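GTP-binding protein (Pyrococcus horikoshii, PDB 1WXQ) probably binds GTP and may hydrolyse nucleotides through its P-loop GTPase domain, although its biological role is unknown. Local coordinates at residues A[57-60]-A[61-64]; A[130-133]-A[134-137]; A[178-181]-A[182-186]; A[231-234]-A[235-239]. All blocks are in the same frame, centred on the assembly; numbering follows the deposited sequence.

Contact 1: A[57-60]-A[61-64]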
loop_
_atom_site.group_PDB
_atom_site.type_symbol
_atom_site.label_atom_id
_atom_site.label_comp_id
_atom_site.label_asym_id
_atom_site.label_seq_id
_atom_site.Cartn_x
_atom_site.Cartn_y
_atom_site.Cartn_z
ATOM N N PRO A 57 0.501 14.500 23.125
ATOM C CA PRO A 57 0.033 13.119 23.081
ATOM C C PRO A 57 1.110 12.151 23.612
ATOM O O PRO A 57 2.293 12.384 23.453
ATOM C CB PRO A 57 -0.275 12.793 21.614
ATOM C CG PRO A 57 0.236 13.942 20.741
ATOM C CD PRO A 57 1.018 14.846 21.811
ATOM N N ASN A 58 0.691 11.056 24.270
ATOM C CA ASN A 58 1.691 10.051 24.650
ATOM C C ASN A 58 1.595 8.809 23.765
ATOM O O ASN A 58 0.990 7.799 24.100
ATOM C CB ASN A 58 1.507 9.650 26.120
ATOM C CG ASN A 58 0.761 10.706 26.899
ATOM O OD1 ASN A 58 -0.360 10.502 27.352
ATOM N ND2 ASN A 58 1.463 11.825 27.167
ATOM N N PRO A 59 2.193 8.864 22.565
ATOM C CA PRO A 59 2.176 7.787 21.572
ATOM C C PRO A 59 2.856 6.492 21.986
ATOM O O PRO A 59 3.866 6.507 22.686
ATOM C CB PRO A 59 2.856 8.431 20.368
ATOM C CG PRO A 59 3.867 9.309 21.017
ATOM C CD PRO A 59 3.047 9.971 22.104
ATOM N N GLN A 60 2.297 5.374 21.532
ATOM C CA GLN A 60 2.840 4.062 21.845
ATOM C C GLN A 60 3.070 3.227 20.588
ATOM O O GLN A 60 4.153 2.659 20.408
ATOM C CB GLN A 60 1.911 3.325 22.812
ATOM C CG GLN A 60 1.526 4.154 24.030
ATOM C CD GLN A 60 1.055 3.305 25.202
ATOM O OE1 GLN A 60 0.662 3.836 26.249
ATOM N NE2 GLN A 60 1.097 1.982 25.036
ATOM N N ASN A 61 2.069 3.149 19.712
ATOM C CA ASN A 61 2.331 2.339 18.529
ATOM C C ASN A 61 2.911 3.186 17.395
ATOM O O ASN A 61 3.390 2.689 16.384
ATOM C CB ASN A 61 1.029 1.643 18.129
ATOM C CG ASN A 61 -0.079 2.659 18.018
ATOM O OD1 ASN A 61 0.139 3.865 18.103
ATOM N ND2 ASN A 61 -1.308 2.146 17.835
ATOM N N TYR A 62 2.822 4.518 17.574
ATOM C CA TYR A 62 3.339 5.417 16.549
ATOM C C TYR A 62 4.315 6.461 17.096
ATOM O O TYR A 62 5.088 6.219 18.012
ATOM C CB TYR A 62 2.128 6.106 15.922
ATOM C CG TYR A 62 1.494 7.015 16.914
ATOM C CD1 TYR A 62 0.862 6.486 18.036
ATOM C CD2 TYR A 62 1.487 8.394 16.704
ATOM C CE1 TYR A 62 0.234 7.326 18.943
ATOM C CE2 TYR A 62 0.849 9.234 17.605
ATOM C CZ TYR A 62 0.220 8.703 18.717
ATOM O OH TYR A 62 -0.404 9.534 19.626
ATOM N N GLU A 63 4.285 7.650 16.466
ATOM C CA GLU A 63 5.187 8.714 16.891
ATOM C C GLU A 63 4.675 10.092 16.461
ATOM O O GLU A 63 4.255 10.300 15.330
ATOM C CB GLU A 63 6.562 8.451 16.270
ATOM C CG GLU A 63 7.475 9.678 16.321
ATOM C CD GLU A 63 8.728 9.405 15.520
ATOM O OE1 GLU A 63 9.069 8.245 15.342
ATOM O OE2 GLU A 63 9.362 10.364 15.082
ATOM N N TYR A 64 4.785 10.998 17.432
ATOM C CA TYR A 64 4.393 12.390 17.218
ATOM C C TYR A 64 5.572 13.134 16.619
ATOM O O TYR A 64 6.725 12.762 16.847
ATOM C CB TYR A 64 4.001 13.067 18.533
ATOM C CG TYR A 64 3.229 14.357 18.337
ATOM C CD1 TYR A 64 3.359 15.417 19.233
ATOM C CD2 TYR A 64 2.345 14.507 17.266
ATOM C CE1 TYR A 64 2.627 16.596 19.063
ATOM C CE2 TYR A 64 1.611 15.675 17.090
ATOM C CZ TYR A 64 1.757 16.717 17.989
ATOM O OH TYR A 64 1.041 17.878 17.812
#
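Two prolines of one arm of a loop pack on two tyrosines of the other, P57 on Y64 and P59 on Y62, where the chain leads from strand 39-47 to strand 64-65 in the Obg-type G domain. The chain reverses at Q60 and N61: the end-to-end directions of 57-60 and 61-64 differ by 148°, and the CA atoms of P59 and Y62 are 5.7 Å apart, within the limit for a beta turn. No hydrogen bond joins the two arms, so side-chain packing carries the contact.

The outer pair is a CH-pi contact. P57 CG sits 3.8 Å from the centroid of the Y64 ring and only 11° off the ring normal, nearly over its centre, while the two side chains cross at about a right angle. P57 CD lies 3.5 Å from Y64 CD1. Y64 is turned so that CG lies anti to its backbone N (chi1 -164°), which presents a ring face to the proline. H48 meets the same ring in an edge-to-face arrangement. In the inner pair P59 CB lies over one face of the Y62 ring, offset toward the rim, but the modelled separation is too small to be trusted in detail.

The hydroxyl of Y62 is hydrogen-bonded to L339 O, and N58 OD1 accepts a bond from V338 N. Both partners belong to the TGS domain, as does P340, whose backbone bonds to that of Q60; the loop therefore bridges the G and TGS domains. P57 CB links the two pairs, 3.8 Å from Y62 OH.

Contact 2: A[130-133]-A[134-137]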
loop_
_atom_site.group_PDB
_atom_site.type_symbol
_atom_site.label_atom_id
_atom_site.label_comp_id
_atom_site.label_asym_id
_atom_site.label_seq_id
_atom_site.Cartn_x
_atom_site.Cartn_y
_atom_site.Cartn_z
ATOM N N ASP A 130 8.792 -1.673 -18.841
ATOM C CA ASP A 130 9.223 -2.473 -17.694
ATOM C C ASP A 130 8.031 -2.608 -16.781
ATOM O O ASP A 130 7.947 -3.543 -15.994
ATOM C CB ASP A 130 10.335 -1.786 -16.899
ATOM C CG ASP A 130 11.665 -1.765 -17.629
ATOM O OD1 ASP A 130 12.188 -2.850 -17.959
ATOM O OD2 ASP A 130 12.194 -0.653 -17.862
ATOM N N ILE A 131 7.115 -1.648 -16.872
ATOM C CA ILE A 131 5.922 -1.661 -16.033
ATOM C C ILE A 131 5.073 -2.820 -16.499
ATOM O O ILE A 131 4.580 -3.617 -15.697
ATOM C CB ILE A 131 5.123 -0.349 -16.179
ATOM C CG1 ILE A 131 5.996 0.826 -15.751
ATOM C CG2 ILE A 131 3.867 -0.384 -15.331
ATOM C CD1 ILE A 131 5.272 2.147 -15.776
ATOM N N GLU A 132 4.916 -2.913 -17.810
ATOM C CA GLU A 132 4.134 -3.986 -18.381
ATOM C C GLU A 132 4.814 -5.328 -18.102
ATOM O O GLU A 132 4.139 -6.317 -17.825
ATOM C CB GLU A 132 3.964 -3.776 -19.879
ATOM C CG GLU A 132 2.533 -3.907 -20.319
ATOM C CD GLU A 132 2.388 -4.791 -21.525
ATOM O OE1 GLU A 132 2.991 -4.463 -22.578
ATOM O OE2 GLU A 132 1.672 -5.815 -21.410
ATOM N N PHE A 133 6.144 -5.358 -18.158
ATOM C CA PHE A 133 6.868 -6.594 -17.891
ATOM C C PHE A 133 6.438 -7.149 -16.546
ATOM O O PHE A 133 5.908 -8.258 -16.469
ATOM C CB PHE A 133 8.387 -6.375 -17.868
ATOM C CG PHE A 133 9.170 -7.619 -17.506
ATOM C CD1 PHE A 133 9.444 -8.593 -18.459
ATOM C CD2 PHE A 133 9.590 -7.837 -16.196
ATOM C CE1 PHE A 133 10.125 -9.777 -18.118
ATOM C CE2 PHE A 133 10.271 -9.019 -15.841
ATOM C CZ PHE A 133 10.537 -9.992 -16.811
ATOM N N LEU A 134 6.673 -6.373 -15.490
ATOM C CA LEU A 134 6.308 -6.770 -14.122
ATOM C C LEU A 134 4.851 -7.255 -14.072
ATOM O O LEU A 134 4.527 -8.293 -13.491
ATOM C CB LEU A 134 6.470 -5.576 -13.177
ATOM C CG LEU A 134 6.962 -5.843 -11.752
ATOM C CD1 LEU A 134 6.440 -4.735 -10.856
ATOM C CD2 LEU A 134 6.481 -7.191 -11.239
ATOM N N GLU A 135 3.986 -6.472 -14.696
ATOM C CA GLU A 135 2.562 -6.736 -14.775
ATOM C C GLU A 135 2.238 -8.190 -15.180
ATOM O O GLU A 135 1.566 -8.918 -14.449
ATOM C CB GLU A 135 1.972 -5.743 -15.781
ATOM C CG GLU A 135 0.490 -5.499 -15.671
ATOM C CD GLU A 135 0.136 -4.054 -15.957
ATOM O OE1 GLU A 135 0.786 -3.450 -16.836
ATOM O OE2 GLU A 135 -0.794 -3.521 -15.310
ATOM N N ARG A 136 2.718 -8.596 -16.351
ATOM C CA ARG A 136 2.497 -9.945 -16.868
ATOM C C ARG A 136 3.082 -11.056 -16.001
ATOM O O ARG A 136 2.506 -12.134 -15.914
ATOM C CB ARG A 136 3.080 -10.062 -18.270
ATOM C CG ARG A 136 2.579 -9.018 -19.210
ATOM C CD ARG A 136 3.473 -8.963 -20.407
ATOM N NE ARG A 136 2.896 -8.141 -21.463
ATOM C CZ ARG A 136 3.543 -7.792 -22.566
ATOM N NH1 ARG A 136 4.798 -8.186 -22.751
ATOM N NH2 ARG A 136 2.926 -7.070 -23.491
ATOM N N GLU A 137 4.228 -10.816 -15.374
ATOM C CA GLU A 137 4.808 -11.850 -14.528
ATOM C C GLU A 137 3.907 -12.158 -13.330
ATOM O O GLU A 137 3.755 -13.320 -12.933
ATOM C CB GLU A 137 6.202 -11.437 -14.046
ATOM C CG GLU A 137 7.251 -11.332 -15.163
ATOM C CD GLU A 137 7.476 -12.655 -15.893
ATOM O OE1 GLU A 137 7.777 -13.667 -15.225
ATOM O OE2 GLU A 137 7.360 -12.682 -17.138
#
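A bend at chi2 of E132 (-132°) turns its carboxylate toward R136, whose chain runs extended from CG to NE (chi2 164°) to meet it one helical turn later. The result is a salt bridge with E132 OE2 2.6 Å from R136 NE. Its hydrogen bond is weak, because the N-H points well off the acceptor at 116°. The two planes stand almost perpendicular, 87° apart, and E132 OE1 lies over a face of the guanidinium; this differs from the flat, two-pronged pairing of carboxylate and guanidinium.

F133 and E137 repeat the i to i+4 spacing with apolar atoms. E137 CG lies over the F133 ring, 4.1 Å from its centroid and displaced toward the rim, while the carboxylate plane runs nearly parallel to the ring.

Both pairs ride on helix 127-147 of the G domain, where regular backbone bonds set the spacing, among them R136 N to E132 O at 3.1 Å. The buried side of this helix is held differently. E135 directs its carboxylate to Y244 OH, R211 and R242, and D130 makes a salt bridge to K8, which lies in the probable P-loop sequence. Apolar packing lies between these charges: L134 rests on M217 of strand 217-222, and I131 on I219 of that strand.

Contact 3: A[178-181]-A[182-186]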
loop_
_atom_site.group_PDB
_atom_site.type_symbol
_atom_site.label_atom_id
_atom_site.label_comp_id
_atom_site.label_asym_id
_atom_site.label_seq_id
_atom_site.Cartn_x
_atom_site.Cartn_y
_atom_site.Cartn_z
ATOM N N ASN A 178 -9.136 -12.655 -0.267
ATOM C CA ASN A 178 -10.341 -12.740 0.496
ATOM C C ASN A 178 -11.300 -13.586 -0.290
ATOM O O ASN A 178 -11.352 -13.538 -1.512
ATOM C CB ASN A 178 -10.905 -11.326 0.661
ATOM C CG ASN A 178 -10.815 -10.917 2.108
ATOM O OD1 ASN A 178 -11.681 -11.221 2.924
ATOM N ND2 ASN A 178 -9.723 -10.203 2.428
ATOM N N GLU A 179 -12.271 -14.161 0.389
ATOM C CA GLU A 179 -13.367 -14.784 -0.274
ATOM C C GLU A 179 -14.198 -13.649 -0.866
ATOM O O GLU A 179 -14.983 -13.890 -1.770
ATOM C CB GLU A 179 -14.226 -15.555 0.709
ATOM C CG GLU A 179 -15.374 -16.241 0.004
ATOM C CD GLU A 179 -16.248 -17.049 0.943
ATOM O OE1 GLU A 179 -15.696 -17.827 1.764
ATOM O OE2 GLU A 179 -17.489 -16.909 0.849
ATOM N N ASN A 180 -14.056 -12.424 -0.349
ATOM C CA ASN A 180 -14.820 -11.296 -0.888
ATOM C C ASN A 180 -14.185 -10.820 -2.182
ATOM O O ASN A 180 -14.890 -10.416 -3.102
ATOM C CB ASN A 180 -14.885 -10.126 0.103
ATOM C CG ASN A 180 -15.439 -8.853 -0.529
ATOM O OD1 ASN A 180 -14.755 -7.824 -0.598
ATOM N ND2 ASN A 180 -16.680 -8.918 -0.997
ATOM N N ASP A 181 -12.856 -10.872 -2.251
ATOM C CA ASP A 181 -12.152 -10.433 -3.457
ATOM C C ASP A 181 -12.548 -11.370 -4.592
ATOM O O ASP A 181 -12.799 -10.938 -5.719
ATOM C CB ASP A 181 -10.624 -10.469 -3.267
ATOM C CG ASP A 181 -10.144 -9.602 -2.110
ATOM O OD1 ASP A 181 -10.664 -8.483 -1.935
ATOM O OD2 ASP A 181 -9.229 -10.032 -1.376
ATOM N N VAL A 182 -12.612 -12.659 -4.273
ATOM C CA VAL A 182 -12.984 -13.674 -5.245
ATOM C C VAL A 182 -14.415 -13.442 -5.704
ATOM O O VAL A 182 -14.709 -13.478 -6.899
ATOM C CB VAL A 182 -12.892 -15.092 -4.644
ATOM C CG1 VAL A 182 -13.390 -16.100 -5.636
ATOM C CG2 VAL A 182 -11.455 -15.402 -4.232
ATOM N N TRP A 183 -15.307 -13.195 -4.755
ATOM C CA TRP A 183 -16.705 -12.967 -5.093
ATOM C C TRP A 183 -16.880 -11.824 -6.102
ATOM O O TRP A 183 -17.596 -11.950 -7.088
ATOM C CB TRP A 183 -17.517 -12.657 -3.820
ATOM C CG TRP A 183 -18.971 -12.666 -4.091
ATOM C CD1 TRP A 183 -19.795 -13.754 -4.086
ATOM C CD2 TRP A 183 -19.750 -11.576 -4.585
ATOM N NE1 TRP A 183 -21.041 -13.414 -4.561
ATOM C CE2 TRP A 183 -21.041 -12.079 -4.875
ATOM C CE3 TRP A 183 -19.484 -10.220 -4.819
ATOM C CZ2 TRP A 183 -22.061 -11.277 -5.390
ATOM C CZ3 TRP A 183 -20.500 -9.422 -5.333
ATOM C CH2 TRP A 183 -21.773 -9.956 -5.612
ATOM N N GLU A 184 -16.225 -10.704 -5.837
ATOM C CA GLU A 184 -16.312 -9.526 -6.691
ATOM C C GLU A 184 -15.720 -9.735 -8.064
ATOM O O GLU A 184 -16.324 -9.360 -9.062
ATOM C CB GLU A 184 -15.595 -8.340 -6.047
ATOM C CG GLU A 184 -16.138 -7.925 -4.705
ATOM C CD GLU A 184 -15.317 -6.812 -4.093
ATOM O OE1 GLU A 184 -14.078 -6.848 -4.277
ATOM O OE2 GLU A 184 -15.893 -5.918 -3.424
ATOM N N ALA A 185 -14.526 -10.308 -8.114
ATOM C CA ALA A 185 -13.861 -10.529 -9.387
ATOM C C ALA A 185 -14.775 -11.341 -10.289
ATOM O O ALA A 185 -15.046 -10.963 -11.432
ATOM C CB ALA A 185 -12.549 -11.255 -9.162
HETATM N N MSE A 186 -15.263 -12.454 -9.759
HETATM C CA MSE A 186 -16.149 -13.318 -10.516
HETATM C C MSE A 186 -17.374 -12.552 -10.979
HETATM O O MSE A 186 -17.760 -12.608 -12.154
HETATM C CB MSE A 186 -16.595 -14.492 -9.658
HETATM C CG MSE A 186 -15.520 -15.500 -9.389
HETATM SE SE MSE A 186 -16.278 -16.986 -8.442
HETATM C CE MSE A 186 -17.898 -17.206 -9.472
#
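N180 and E184 lie one turn apart with their polar ends close together, N180 OD1 and E184 OE2 being 3.6 Å apart. As modelled both are acceptors, so the approach is not a hydrogen bond; the amide and carboxylate planes are turned 57° apart. E184 CG comes nearer to the backbone, 3.2 Å from N180 O, and lies 3.9 Å from N180 ND2.

Behind this pair stand the first backbone bonds of helix 179-188: V182 N to N178 O at 3.2 Å, E184 N to N180 O at 3.1 Å, and A185 N to D181 O at 3.0 Å. The opening turn is tied further by D181. Its CG lies beside its own backbone N (chi1 -58°), from where OD2 accepts N178 N at 2.8 Å with a nearly straight N-H of 160°, reached from above the carboxylate plane. N178 is the N-cap, so this is half of a capping box; the reciprocal bond from the N178 side chain is absent. The carboxylate of D181, in the first turn, could interact favourably with the helix dipole, although D181 OD1 and E184 OE1, 4.5 Å apart, probably repel each other mildly.

Farther out, W183 meets the ring of H187 and, together with E179, touches E165 of helix 164-171. On the side of helix 200-214, D181 packs on V213 and A185 on F206 and E209, which places the segment between those two helices.

Contact 4: A[231-234]-A[235-239]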
loop_
_atom_site.group_PDB
_atom_site.type_symbol
_atom_site.label_atom_id
_atom_site.label_comp_id
_atom_site.label_asym_id
_atom_site.label_seq_id
_atom_site.Cartn_x
_atom_site.Cartn_y
_atom_site.Cartn_z
ATOM N N GLN A 231 10.001 14.068 -20.096
ATOM C CA GLN A 231 10.116 12.627 -19.914
ATOM C C GLN A 231 9.187 12.127 -18.807
ATOM O O GLN A 231 8.514 11.113 -18.936
ATOM C CB GLN A 231 11.568 12.305 -19.560
ATOM C CG GLN A 231 12.335 11.696 -20.734
ATOM C CD GLN A 231 13.819 11.818 -20.481
ATOM O OE1 GLN A 231 14.297 12.638 -19.714
ATOM N NE2 GLN A 231 14.564 10.946 -21.189
ATOM N N ILE A 232 9.212 12.865 -17.682
ATOM C CA ILE A 232 8.394 12.471 -16.539
ATOM C C ILE A 232 6.899 12.543 -16.860
ATOM O O ILE A 232 6.158 11.582 -16.700
ATOM C CB ILE A 232 8.724 13.405 -15.374
ATOM C CG1 ILE A 232 10.147 13.143 -14.875
ATOM C CG2 ILE A 232 7.759 13.141 -14.203
ATOM C CD1 ILE A 232 10.639 14.233 -13.922
ATOM N N LYS A 233 6.470 13.726 -17.306
ATOM C CA LYS A 233 5.070 13.994 -17.641
ATOM C C LYS A 233 4.543 12.997 -18.661
ATOM O O LYS A 233 3.358 12.683 -18.680
ATOM C CB LYS A 233 4.908 15.419 -18.190
ATOM C CG LYS A 233 3.465 15.787 -18.522
ATOM C CD LYS A 233 3.309 17.158 -19.205
ATOM C CE LYS A 233 3.163 18.305 -18.213
ATOM N NZ LYS A 233 4.411 18.587 -17.431
ATOM N N ARG A 234 5.424 12.480 -19.502
ATOM C CA ARG A 234 4.979 11.572 -20.547
ATOM C C ARG A 234 4.605 10.210 -19.966
ATOM O O ARG A 234 3.611 9.594 -20.330
ATOM C CB ARG A 234 6.122 11.415 -21.548
ATOM C CG ARG A 234 5.730 10.567 -22.755
ATOM C CD ARG A 234 6.860 10.486 -23.787
ATOM N NE ARG A 234 8.067 9.906 -23.183
ATOM C CZ ARG A 234 9.251 10.417 -23.571
ATOM N NH1 ARG A 234 9.287 11.407 -24.445
ATOM N NH2 ARG A 234 10.384 9.936 -23.058
ATOM N N LEU A 235 5.477 9.729 -19.060
ATOM C CA LEU A 235 5.225 8.439 -18.432
ATOM C C LEU A 235 4.043 8.510 -17.465
ATOM O O LEU A 235 3.236 7.596 -17.363
ATOM C CB LEU A 235 6.490 8.021 -17.679
ATOM C CG LEU A 235 6.265 6.794 -16.793
ATOM C CD1 LEU A 235 6.120 5.506 -17.607
ATOM C CD2 LEU A 235 7.411 6.553 -15.810
ATOM N N VAL A 236 3.964 9.634 -16.726
ATOM C CA VAL A 236 2.803 9.820 -15.855
ATOM C C VAL A 236 1.494 9.743 -16.646
ATOM O O VAL A 236 0.584 8.995 -16.316
ATOM C CB VAL A 236 2.915 11.190 -15.180
ATOM C CG1 VAL A 236 1.674 11.451 -14.327
ATOM C CG2 VAL A 236 4.148 11.240 -14.300
ATOM N N ARG A 237 1.424 10.508 -17.726
ATOM C CA ARG A 237 0.238 10.521 -18.579
ATOM C C ARG A 237 -0.140 9.161 -19.136
ATOM O O ARG A 237 -1.279 8.723 -18.995
ATOM C CB ARG A 237 0.434 11.490 -19.748
ATOM C CG ARG A 237 0.323 12.952 -19.382
ATOM C CD ARG A 237 -1.117 13.417 -19.266
ATOM N NE ARG A 237 -1.171 14.875 -19.340
ATOM C CZ ARG A 237 -0.934 15.687 -18.315
ATOM N NH1 ARG A 237 -0.638 15.186 -17.119
ATOM N NH2 ARG A 237 -0.961 16.999 -18.492
ATOM N N GLU A 238 0.819 8.509 -19.779
ATOM C CA GLU A 238 0.589 7.211 -20.392
ATOM C C GLU A 238 0.066 6.200 -19.370
ATOM O O GLU A 238 -0.979 5.578 -19.568
ATOM C CB GLU A 238 1.897 6.713 -21.024
ATOM C CG GLU A 238 1.755 5.583 -22.026
ATOM C CD GLU A 238 3.107 5.125 -22.578
ATOM O OE1 GLU A 238 3.964 5.985 -22.902
ATOM O OE2 GLU A 238 3.317 3.899 -22.697
ATOM N N GLU A 239 0.782 6.063 -18.261
ATOM C CA GLU A 239 0.406 5.117 -17.225
ATOM C C GLU A 239 -0.807 5.464 -16.365
ATOM O O GLU A 239 -1.484 4.565 -15.873
ATOM C CB GLU A 239 1.614 4.831 -16.325
ATOM C CG GLU A 239 2.688 3.987 -16.995
ATOM C CD GLU A 239 2.113 2.741 -17.657
ATOM O OE1 GLU A 239 1.183 2.133 -17.084
ATOM O OE2 GLU A 239 2.591 2.361 -18.751
#
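I232 and V236 lie side by side and point the same way, one turn apart on helix 229-241, with their CG2 methyls 4.1 Å from each other. I232 CG2 is anti to its backbone N, whereas V236 CG2, beside its own backbone N, is set 3.1 Å from I232 O. Together they form an apolar patch.

In K233 and R237, the next i to i+4 pair, K233 offers its aliphatic chain: its CG is 4.3 Å from R237 CG, and its CD lies over one face of the R237 guanidinium, 4.6 Å from R237 CZ. The arginine bends at chi2 (-80°), which carries the guanidinium to this side. The charged ends stay apart, K233 NZ and R237 NH2 being separated by 5.7 Å, so any repulsion is probably modest. R234 and E238 carry opposite charges at the same spacing, yet R234 NE and E238 OE1 are also 5.7 Å apart and form no salt bridge.

Backbone bonds fix the turn beneath, V236 N to I232 O at 2.9 Å and E238 N to R234 O at 3.0 Å.

The helix is the crossover of a beta-alpha-beta unit, linking parallel strands 217-222 and 245-249. I232 packs on P248 and V236 on V246, so this patch lies against strand 245-249, with I232 also reaching F300, while L235 and E238 meet V128 of the adjacent helix 127-147.

Overall arrangement
Contacts 2 and 4 are the one pair that touches: I131 CD1 packs against E239 CG at 3.4 Å and L235 CD1 at 3.9 Å, joining helices 127-147 and 229-241, with centres 17 Å apart. R242 joins them again, since E135 of contact 2 and E239 of contact 4 both make salt bridges to it. Contact 3 touches none of the others; its centre is 23 Å from that of contact 2 and 32 Å from that of contact 4. Contact 1, toward the TGS domain, is about 39 Å centre to centre from contact 2, across the chain's centre. Contact 2 reaches the probable P-loop through the D130-K8 salt bridge, with L134 nearby; no nucleotide-binding role is established here.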